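Local coordinates for protein 4-hydroxyphenylpyruvate dioxygenase (Pseudomonas putida, PDB 5HMQ) that dehydrates 3-dehydroshikimate to protocatechuate with the help of a divalent metal ion, a step in quinate and shikimate degradation, at residues 133-138 with 148-153; 111-116 with 154-159; 60-65 with 96-101. All blocks are in the same frame, centred on the assembly; numbering follows the deposited sequence.

Contact 1: residues 133-138 with 148-153. With MG (magnesium ion), chain K.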
loop_
_atom_site.group_PDB
_atom_site.type_symbol
_atom_site.label_atom_id
_atom_site.label_comp_id
_atom_site.label_asym_id
_atom_site.label_seq_id
_atom_site.Cartn_x
_atom_site.Cartn_y
_atom_site.Cartn_z
ATOM N N ILE C 133 -13.319 -3.144 -35.020
ATOM C CA ILE C 133 -12.667 -4.240 -34.313
ATOM C C ILE C 133 -11.174 -3.951 -34.253
ATOM O O ILE C 133 -10.541 -3.709 -35.288
ATOM C CB ILE C 133 -12.926 -5.598 -34.990
ATOM C CG1 ILE C 133 -14.421 -5.893 -35.085
ATOM C CG2 ILE C 133 -12.223 -6.713 -34.228
ATOM C CD1 ILE C 133 -15.096 -6.074 -33.754
ATOM N N GLY C 134 -10.616 -3.970 -33.046
ATOM C CA GLY C 134 -9.178 -3.900 -32.875
ATOM C C GLY C 134 -8.620 -5.217 -32.377
ATOM O O GLY C 134 -8.978 -5.673 -31.288
ATOM N N TYR C 135 -7.744 -5.839 -33.162
ATOM C CA TYR C 135 -7.251 -7.184 -32.891
ATOM C C TYR C 135 -5.909 -7.097 -32.170
ATOM O O TYR C 135 -4.960 -6.499 -32.687
ATOM C CB TYR C 135 -7.124 -7.971 -34.196
ATOM C CG TYR C 135 -6.844 -9.449 -34.035
ATOM C CD1 TYR C 135 -7.490 -10.201 -33.059
ATOM C CD2 TYR C 135 -5.955 -10.098 -34.881
ATOM C CE1 TYR C 135 -7.240 -11.559 -32.922
ATOM C CE2 TYR C 135 -5.699 -11.450 -34.751
ATOM C CZ TYR C 135 -6.344 -12.177 -33.772
ATOM O OH TYR C 135 -6.087 -13.524 -33.647
ATOM N N GLU C 136 -5.837 -7.692 -30.980
ATOM C CA GLU C 136 -4.641 -7.672 -30.144
ATOM C C GLU C 136 -4.146 -9.094 -29.927
ATOM O O GLU C 136 -4.937 -9.990 -29.615
ATOM C CB GLU C 136 -4.920 -7.018 -28.787
ATOM C CG GLU C 136 -3.740 -7.066 -27.822
ATOM C CD GLU C 136 -4.152 -6.843 -26.379
ATOM O OE1 GLU C 136 -3.594 -5.933 -25.729
ATOM O OE2 GLU C 136 -5.050 -7.568 -25.903
ATOM N N ALA C 137 -2.842 -9.298 -30.087
ATOM C CA ALA C 137 -2.218 -10.585 -29.806
ATOM C C ALA C 137 -1.824 -10.649 -28.336
ATOM O O ALA C 137 -1.078 -9.792 -27.848
ATOM C CB ALA C 137 -0.991 -10.806 -30.687
ATOM N N LEU C 138 -2.338 -11.649 -27.629
ATOM C CA LEU C 138 -1.816 -11.973 -26.312
ATOM C C LEU C 138 -0.517 -12.750 -26.469
ATOM O O LEU C 138 -0.401 -13.613 -27.342
ATOM C CB LEU C 138 -2.831 -12.788 -25.512
ATOM C CG LEU C 138 -4.188 -12.121 -25.286
ATOM C CD1 LEU C 138 -5.132 -13.060 -24.550
ATOM C CD2 LEU C 138 -4.032 -10.812 -24.529
ATOM N N GLN C 148 3.159 -9.142 -35.564
ATOM C CA GLN C 148 3.370 -9.484 -36.968
ATOM C C GLN C 148 2.275 -10.410 -37.483
ATOM O O GLN C 148 1.755 -10.212 -38.588
ATOM C CB GLN C 148 4.743 -10.129 -37.153
ATOM C CG GLN C 148 5.918 -9.218 -36.837
ATOM C CD GLN C 148 6.334 -9.290 -35.379
ATOM O OE1 GLN C 148 5.524 -9.600 -34.504
ATOM N NE2 GLN C 148 7.603 -9.007 -35.110
ATOM N N GLN C 149 1.910 -11.426 -36.696
ATOM C CA GLN C 149 0.820 -12.315 -37.089
ATOM C C GLN C 149 -0.509 -11.571 -37.136
ATOM O O GLN C 149 -1.347 -11.841 -38.004
ATOM C CB GLN C 149 0.731 -13.503 -36.134
ATOM C CG GLN C 149 1.927 -14.435 -36.182
ATOM C CD GLN C 149 1.961 -15.388 -35.003
ATOM O OE1 GLN C 149 2.188 -14.978 -33.865
ATOM N NE2 GLN C 149 1.737 -16.670 -35.272
ATOM N N VAL C 150 -0.724 -10.645 -36.200
ATOM C CA VAL C 150 -1.952 -9.852 -36.201
ATOM C C VAL C 150 -2.069 -9.066 -37.499
ATOM O O VAL C 150 -3.105 -9.097 -38.173
ATOM C CB VAL C 150 -1.993 -8.923 -34.975
ATOM C CG1 VAL C 150 -3.021 -7.816 -35.180
ATOM C CG2 VAL C 150 -2.317 -9.717 -33.732
ATOM N N TRP C 151 -1.006 -8.349 -37.868
ATOM C CA TRP C 151 -1.042 -7.561 -39.094
ATOM C C TRP C 151 -1.190 -8.456 -40.319
ATOM O O TRP C 151 -1.872 -8.088 -41.282
ATOM C CB TRP C 151 0.215 -6.697 -39.207
ATOM C CG TRP C 151 0.370 -6.048 -40.551
ATOM C CD1 TRP C 151 1.454 -6.124 -41.376
ATOM C CD2 TRP C 151 -0.594 -5.228 -41.228
ATOM N NE1 TRP C 151 1.226 -5.403 -42.524
ATOM C CE2 TRP C 151 -0.024 -4.844 -42.457
ATOM C CE3 TRP C 151 -1.883 -4.784 -40.914
ATOM C CZ2 TRP C 151 -0.697 -4.038 -43.374
ATOM C CZ3 TRP C 151 -2.550 -3.982 -41.823
ATOM C CH2 TRP C 151 -1.956 -3.617 -43.038
ATOM N N ASN C 152 -0.567 -9.637 -40.298
ATOM C CA ASN C 152 -0.726 -10.580 -41.401
ATOM C C ASN C 152 -2.196 -10.916 -41.621
ATOM O O ASN C 152 -2.688 -10.899 -42.755
ATOM C CB ASN C 152 0.070 -11.856 -41.123
ATOM C CG ASN C 152 0.047 -12.829 -42.292
ATOM O OD1 ASN C 152 -0.456 -12.513 -43.371
ATOM N ND2 ASN C 152 0.553 -14.034 -42.069
ATOM N N LEU C 153 -2.918 -11.221 -40.540
ATOM C CA LEU C 153 -4.324 -11.587 -40.669
ATOM C C LEU C 153 -5.188 -10.369 -40.975
ATOM O O LEU C 153 -6.110 -10.448 -41.795
ATOM C CB LEU C 153 -4.803 -12.282 -39.395
ATOM C CG LEU C 153 -4.082 -13.582 -39.029
ATOM C CD1 LEU C 153 -4.565 -14.117 -37.687
ATOM C CD2 LEU C 153 -4.264 -14.622 -40.122
HETATM MG MG MG K . -3.495 -5.222 -23.799
HETATM O O HOH W 1 -5.514 -5.413 -23.780
HETATM O O HOH W 2 -3.428 -6.998 -22.927
#

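Contact 2: residues 111-116 with 154-159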
loop_
_atom_site.group_PDB
_atom_site.type_symbol
_atom_site.label_atom_id
_atom_site.label_comp_id
_atom_site.label_asym_id
_atom_site.label_seq_id
_atom_site.Cartn_x
_atom_site.Cartn_y
_atom_site.Cartn_z
ATOM N N ASP C 111 -5.870 -22.704 -38.674
ATOM C CA ASP C 111 -5.691 -22.521 -40.112
ATOM C C ASP C 111 -5.707 -21.040 -40.466
ATOM O O ASP C 111 -6.641 -20.315 -40.108
ATOM C CB ASP C 111 -6.774 -23.258 -40.901
ATOM C CG ASP C 111 -6.567 -23.159 -42.401
ATOM O OD1 ASP C 111 -5.441 -23.441 -42.865
ATOM O OD2 ASP C 111 -7.525 -22.794 -43.114
ATOM N N GLU C 112 -4.660 -20.591 -41.162
ATOM C CA GLU C 112 -4.492 -19.164 -41.426
ATOM C C GLU C 112 -5.700 -18.590 -42.157
ATOM O O GLU C 112 -6.254 -17.561 -41.753
ATOM C CB GLU C 112 -3.218 -18.926 -42.234
ATOM C CG GLU C 112 -2.976 -17.466 -42.570
ATOM C CD GLU C 112 -1.585 -17.217 -43.117
ATOM O OE1 GLU C 112 -0.738 -18.130 -43.032
ATOM O OE2 GLU C 112 -1.336 -16.103 -43.624
ATOM N N GLN C 113 -6.125 -19.245 -43.241
ATOM C CA GLN C 113 -7.240 -18.726 -44.026
ATOM C C GLN C 113 -8.541 -18.723 -43.231
ATOM O O GLN C 113 -9.383 -17.838 -43.426
ATOM C CB GLN C 113 -7.406 -19.544 -45.307
ATOM C CG GLN C 113 -8.430 -18.974 -46.277
ATOM C CD GLN C 113 -8.083 -17.571 -46.731
ATOM O OE1 GLN C 113 -6.922 -17.266 -47.007
ATOM N NE2 GLN C 113 -9.086 -16.703 -46.792
ATOM N N LEU C 114 -8.720 -19.688 -42.322
ATOM C CA LEU C 114 -9.924 -19.698 -41.497
ATOM C C LEU C 114 -9.930 -18.530 -40.518
ATOM O O LEU C 114 -10.980 -17.922 -40.276
ATOM C CB LEU C 114 -10.048 -21.027 -40.754
ATOM C CG LEU C 114 -11.180 -21.091 -39.726
ATOM C CD1 LEU C 114 -12.051 -22.314 -39.945
ATOM C CD2 LEU C 114 -10.612 -21.090 -38.319
ATOM N N LEU C 115 -8.768 -18.201 -39.949
ATOM C CA LEU C 115 -8.678 -17.031 -39.083
ATOM C C LEU C 115 -8.972 -15.756 -39.862
ATOM O O LEU C 115 -9.639 -14.849 -39.353
ATOM C CB LEU C 115 -7.296 -16.960 -38.434
ATOM C CG LEU C 115 -6.852 -18.169 -37.608
ATOM C CD1 LEU C 115 -5.561 -17.858 -36.864
ATOM C CD2 LEU C 115 -7.945 -18.600 -36.638
ATOM N N VAL C 116 -8.470 -15.668 -41.097
ATOM C CA VAL C 116 -8.780 -14.526 -41.953
ATOM C C VAL C 116 -10.285 -14.414 -42.157
ATOM O O VAL C 116 -10.869 -13.330 -42.034
ATOM C CB VAL C 116 -8.035 -14.645 -43.295
ATOM C CG1 VAL C 116 -8.501 -13.568 -44.260
ATOM C CG2 VAL C 116 -6.535 -14.553 -43.075
ATOM N N VAL C 154 -4.910 -9.237 -40.324
ATOM C CA VAL C 154 -5.700 -8.031 -40.558
ATOM C C VAL C 154 -5.529 -7.552 -41.993
ATOM O O VAL C 154 -6.492 -7.125 -42.642
ATOM C CB VAL C 154 -5.322 -6.940 -39.538
ATOM C CG1 VAL C 154 -5.947 -5.606 -39.917
ATOM C CG2 VAL C 154 -5.764 -7.350 -38.141
ATOM N N ARG C 155 -4.301 -7.614 -42.511
ATOM C CA ARG C 155 -4.049 -7.194 -43.886
ATOM C C ARG C 155 -4.812 -8.068 -44.874
ATOM O O ARG C 155 -5.447 -7.563 -45.806
ATOM C CB ARG C 155 -2.548 -7.228 -44.172
ATOM C CG ARG C 155 -2.157 -6.760 -45.557
ATOM C CD ARG C 155 -0.661 -6.920 -45.778
ATOM N NE ARG C 155 -0.204 -8.265 -45.439
ATOM C CZ ARG C 155 -0.377 -9.330 -46.215
ATOM N NH1 ARG C 155 -0.999 -9.211 -47.381
ATOM N NH2 ARG C 155 0.072 -10.518 -45.826
ATOM N N GLN C 156 -4.758 -9.390 -44.687
ATOM C CA GLN C 156 -5.451 -10.294 -45.598
ATOM C C GLN C 156 -6.965 -10.136 -45.505
ATOM O O GLN C 156 -7.666 -10.244 -46.518
ATOM C CB GLN C 156 -5.051 -11.741 -45.314
ATOM C CG GLN C 156 -3.589 -12.052 -45.575
ATOM C CD GLN C 156 -3.277 -13.525 -45.410
ATOM O OE1 GLN C 156 -3.919 -14.378 -46.024
ATOM N NE2 GLN C 156 -2.296 -13.835 -44.570
ATOM N N ALA C 157 -7.491 -9.892 -44.302
ATOM C CA ALA C 157 -8.933 -9.713 -44.159
ATOM C C ALA C 157 -9.410 -8.464 -44.892
ATOM O O ALA C 157 -10.495 -8.466 -45.486
ATOM C CB ALA C 157 -9.313 -9.653 -42.680
ATOM N N ASP C 158 -8.613 -7.394 -44.857
ATOM C CA ASP C 158 -8.793 -6.223 -45.718
ATOM C C ASP C 158 -10.194 -5.622 -45.575
ATOM O O ASP C 158 -10.974 -5.550 -46.526
ATOM C CB ASP C 158 -8.490 -6.579 -47.177
ATOM C CG ASP C 158 -8.388 -5.357 -48.068
ATOM O OD1 ASP C 158 -7.959 -4.292 -47.573
ATOM O OD2 ASP C 158 -8.739 -5.463 -49.264
ATOM N N HIS C 159 -10.507 -5.193 -44.355
ATOM C CA HIS C 159 -11.783 -4.552 -44.080
ATOM C C HIS C 159 -11.514 -3.281 -43.283
ATOM O O HIS C 159 -10.773 -3.323 -42.285
ATOM C CB HIS C 159 -12.715 -5.496 -43.308
ATOM C CG HIS C 159 -14.148 -5.068 -43.310
ATOM N ND1 HIS C 159 -14.600 -3.969 -42.614
ATOM C CD2 HIS C 159 -15.234 -5.596 -43.926
ATOM C CE1 HIS C 159 -15.901 -3.837 -42.800
ATOM N NE2 HIS C 159 -16.310 -4.811 -43.592
HETATM O O HOH W 3 -4.525 -17.068 -45.968
#

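Contact 3: residues 60-65 with 96-101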
loop_
_atom_site.group_PDB
_atom_site.type_symbol
_atom_site.label_atom_id
_atom_site.label_comp_id
_atom_site.label_asym_id
_atom_site.label_seq_id
_atom_site.Cartn_x
_atom_site.Cartn_y
_atom_site.Cartn_z
ATOM N N THR C 60 -12.790 5.684 -25.248
ATOM C CA THR C 60 -12.020 5.412 -26.453
ATOM C C THR C 60 -11.956 3.933 -26.819
ATOM O O THR C 60 -11.528 3.610 -27.933
ATOM C CB THR C 60 -10.593 5.950 -26.297
ATOM O OG1 THR C 60 -9.945 5.279 -25.210
ATOM C CG2 THR C 60 -10.612 7.443 -26.012
ATOM N N LEU C 61 -12.372 3.036 -25.925
ATOM C CA LEU C 61 -12.281 1.607 -26.197
ATOM C C LEU C 61 -13.115 0.836 -25.186
ATOM O O LEU C 61 -13.179 1.210 -24.013
ATOM C CB LEU C 61 -10.822 1.125 -26.150
ATOM C CG LEU C 61 -10.583 -0.380 -26.264
ATOM C CD1 LEU C 61 -10.932 -0.893 -27.649
ATOM C CD2 LEU C 61 -9.147 -0.727 -25.905
ATOM N N PHE C 62 -13.743 -0.240 -25.653
ATOM C CA PHE C 62 -14.391 -1.222 -24.797
ATOM C C PHE C 62 -13.626 -2.532 -24.919
ATOM O O PHE C 62 -13.290 -2.956 -26.029
ATOM C CB PHE C 62 -15.858 -1.417 -25.189
ATOM C CG PHE C 62 -16.547 -2.518 -24.429
ATOM C CD1 PHE C 62 -16.983 -2.312 -23.132
ATOM C CD2 PHE C 62 -16.747 -3.760 -25.010
ATOM C CE1 PHE C 62 -17.615 -3.319 -22.428
ATOM C CE2 PHE C 62 -17.376 -4.774 -24.311
ATOM C CZ PHE C 62 -17.811 -4.552 -23.017
ATOM N N GLN C 63 -13.346 -3.166 -23.784
ATOM C CA GLN C 63 -12.504 -4.362 -23.772
ATOM C C GLN C 63 -12.725 -5.182 -22.501
ATOM O O GLN C 63 -13.166 -4.644 -21.484
ATOM C CB GLN C 63 -11.027 -3.966 -23.906
ATOM C CG GLN C 63 -10.486 -3.139 -22.747
ATOM C CD GLN C 63 -9.289 -3.783 -22.072
ATOM O OE1 GLN C 63 -9.248 -4.998 -21.884
ATOM N NE2 GLN C 63 -8.304 -2.969 -21.709
ATOM N N PRO C 64 -12.430 -6.493 -22.553
ATOM C CA PRO C 64 -11.961 -7.242 -23.721
ATOM C C PRO C 64 -13.015 -8.171 -24.317
ATOM O O PRO C 64 -14.052 -8.414 -23.700
ATOM C CB PRO C 64 -10.804 -8.050 -23.147
ATOM C CG PRO C 64 -11.284 -8.394 -21.754
ATOM C CD PRO C 64 -12.228 -7.272 -21.316
ATOM N N PHE C 65 -12.740 -8.678 -25.517
ATOM C CA PHE C 65 -13.565 -9.687 -26.174
ATOM C C PHE C 65 -12.665 -10.875 -26.491
ATOM O O PHE C 65 -11.795 -10.785 -27.363
ATOM C CB PHE C 65 -14.222 -9.125 -27.434
ATOM C CG PHE C 65 -15.296 -10.010 -28.004
ATOM C CD1 PHE C 65 -14.971 -11.075 -28.828
ATOM C CD2 PHE C 65 -16.627 -9.788 -27.698
ATOM C CE1 PHE C 65 -15.957 -11.892 -29.352
ATOM C CE2 PHE C 65 -17.618 -10.603 -28.215
ATOM C CZ PHE C 65 -17.281 -11.657 -29.044
ATOM N N ASP C 96 -17.027 3.273 -30.148
ATOM C CA ASP C 96 -17.123 2.591 -31.432
ATOM C C ASP C 96 -16.017 1.566 -31.657
ATOM O O ASP C 96 -15.925 1.007 -32.755
ATOM C CB ASP C 96 -17.124 3.614 -32.576
ATOM C CG ASP C 96 -15.731 4.110 -32.924
ATOM O OD1 ASP C 96 -14.897 4.260 -32.007
ATOM O OD2 ASP C 96 -15.469 4.348 -34.122
ATOM N N LEU C 97 -15.191 1.285 -30.651
ATOM C CA LEU C 97 -14.053 0.389 -30.815
ATOM C C LEU C 97 -14.044 -0.640 -29.698
ATOM O O LEU C 97 -14.185 -0.289 -28.522
ATOM C CB LEU C 97 -12.734 1.171 -30.829
ATOM C CG LEU C 97 -11.457 0.347 -31.010
ATOM C CD1 LEU C 97 -11.468 -0.395 -32.338
ATOM C CD2 LEU C 97 -10.225 1.236 -30.900
ATOM N N VAL C 98 -13.871 -1.907 -30.070
ATOM C CA VAL C 98 -13.784 -3.007 -29.118
ATOM C C VAL C 98 -12.496 -3.775 -29.382
ATOM O O VAL C 98 -12.120 -3.998 -30.537
ATOM C CB VAL C 98 -15.013 -3.940 -29.201
ATOM C CG1 VAL C 98 -15.233 -4.422 -30.625
ATOM C CG2 VAL C 98 -14.872 -5.118 -28.238
ATOM N N LEU C 99 -11.810 -4.155 -28.307
ATOM C CA LEU C 99 -10.576 -4.922 -28.405
ATOM C C LEU C 99 -10.900 -6.410 -28.412
ATOM O O LEU C 99 -11.600 -6.906 -27.524
ATOM C CB LEU C 99 -9.634 -4.583 -27.246
ATOM C CG LEU C 99 -8.224 -5.192 -27.206
ATOM C CD1 LEU C 99 -7.284 -4.265 -26.454
ATOM C CD2 LEU C 99 -8.204 -6.577 -26.566
ATOM N N VAL C 100 -10.393 -7.112 -29.417
ATOM C CA VAL C 100 -10.498 -8.561 -29.509
ATOM C C VAL C 100 -9.097 -9.119 -29.304
ATOM O O VAL C 100 -8.198 -8.872 -30.118
ATOM C CB VAL C 100 -11.087 -9.013 -30.853
ATOM C CG1 VAL C 100 -10.980 -10.524 -31.004
ATOM C CG2 VAL C 100 -12.534 -8.560 -30.980
ATOM N N CYS C 101 -8.898 -9.855 -28.214
ATOM C CA CYS C 101 -7.601 -10.449 -27.936
ATOM C C CYS C 101 -7.559 -11.874 -28.473
ATOM O O CYS C 101 -8.562 -12.592 -28.471
ATOM C CB CYS C 101 -7.289 -10.427 -26.436
ATOM S SG CYS C 101 -8.619 -10.994 -25.358
#

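Contact 1: residues 133-138 with 148-153
In the TIM barrel of this enzyme, strand 132-136 is followed by helix 147-157, which packs against the outer face of the barrel as the helical part of a beta-alpha-beta unit. The axes of strand 133-136 and helix 148-153 approach to 8.8 Å and run at 143°, so the helix leads the chain back across the strand. Both methyls of Val-150 reach the Tyr-135 ring; CG1 also touches the carbonyl oxygen of that residue, and CG2 extends on to Ala-137. With its CG1 anti to the backbone N (chi1 163°), Val-150 CG1 lies 3.4 Å from Tyr-135 O. A short beta-branched residue suits a helix position held this close to a strand. The Tyr-135 side chain crosses Val-150 obliquely, its CD2 being 3.7 Å from Val-150 CG1. One atom further along the same side of the ring, Tyr-135 CE2 meets Leu-153 CD1 at 4.1 Å, and the hydroxyl at the tip is hydrogen-bonded to Glu-69, so the ring is apolar where it packs and polar where it ends. Strand alternation sends Glu-136 the other way, into the barrel, where its extended chain brings OE1 to 2.1 Å from the catalytic-site magnesium, which Asp-167, Gln-193, Glu-241 and two waters also bind. Beyond it Ala-137 again faces the helix, and its small side chain allows a close approach, with CB 3.5 Å from Val-150 CG2.

Contact 2: residues 111-116 with 154-159
This is a helix-to-helix contact on the outside of the barrel, between the first turn of helix 112-128 and the last turn of helix 147-157, partly buried and away from the metal sites. Its inner part is apolar. Val-116 holds CG1 anti to the backbone N (chi1 172°) and sets it against the neighbouring backbone, 3.8 Å from Ala-157 N; the small alanine lets the CA atoms of Val-116 and Ala-157 come within 5.3 Å. The other methyl, Val-116 CG2, rests 3.9 Å from Gln-156 CB, so this glutamine packs with its aliphatic base and bonds with its amide. The two helices are consecutive outer helices of the TIM barrel, each following its own strand, and the polar pairs lie toward the solvent side of their seam. There the extended chains of Glu-112 and Gln-156 cross at about a right angle. Gln-156 NE2 donates to Glu-112 OE2 at 2.6 Å, arriving on the anti lone pair, with the carboxylate oxygen practically in the amide plane although the two planes are 62° apart. Asn-152 OD1 also accepts from this NE2, which helps to fix the amide's rotation. At the amide's other end, Gln-156 OE1 accepts a hydrogen bond from a water 2.8 Å away that also donates to Gln-113 OE1, thereby bridging two carbonyl oxygens, while Gln-113 NE2 bonds to Asp-117. Asp-111 N-caps the first helix, its OD2 accepting a weak bond from Leu-114 N at 3.4 Å.

Contact 3: residues 60-65 with 96-101
Strands 60-65 and 97-101 run parallel at an axis separation of 4.7 Å and a 31° angle, joined by four backbone hydrogen bonds whose register slips by one residue at a beta bulge between Phe-62 and Phe-65. They are adjacent staves of the TIM barrel, linked through helix 76-93 in a beta-alpha-beta crossover. Before the bulge, Phe-62 N donates to Leu-97 O at 2.9 Å and Phe-62 O accepts from Leu-99 N. After it, Phe-65 N reaches Leu-99 O with a more bent N-H...O angle of 133°. Pro-64, preceded by a cis peptide and lacking an N-H, occupies the bulge, where the extra residue is accommodated.

On the outer face, toward helix 76-93, Phe-62 and Val-98 lie side by side and point the same way; Val-98 CG2 sits at the ring's edge, 4.0 Å from Phe-62 CD2. Phe-65 and Val-100 repeat the pairing, CB to CG2, and the ring beyond makes a cation-pi contact with Arg-82. Aromatic and beta-branched residues give this face the bulk that the covering helix packs on. On the inner face, Leu-61 CD1 lies over the neighbouring backbone, close to Leu-97 O, and touches Leu-97 CG at 3.6 Å. Nearer the metal, Gln-63 adopts the crowded first torsion (chi1 64°) and bends at chi2, with NE2 bonded to Glu-32 and to the metal ligand Glu-241, which places Gln-63 in the second shell, where it probably helps to position Glu-241. Its aliphatic base packs against leucine, Gln-63 CB lying 3.7 Å from Leu-99 CB.

In the fold
All three contacts belong to the metal-dependent dehydratase barrel and step outward from its wall. Contacts 1 and 3, with centres 13 Å apart, share the sheet: Gly-134 O lies 2.8 Å from Val-100 N, a probable hydrogen bond, and Glu-136 N is equally close to Val-100 O. On the inner side, Leu-99 CD2 of contact 3 comes within 3.4 Å of Glu-136 OE2, the carboxylate oxygen beside the one (OE1) that binds the catalytic-site magnesium. Contact 2 continues contact 1 along the helix they share, their centres about 10 Å apart, with Leu-153 CD2 3.7 Å from Val-116 CG2. Contacts 2 and 3 do not touch; their nearest atoms are about 9 Å apart.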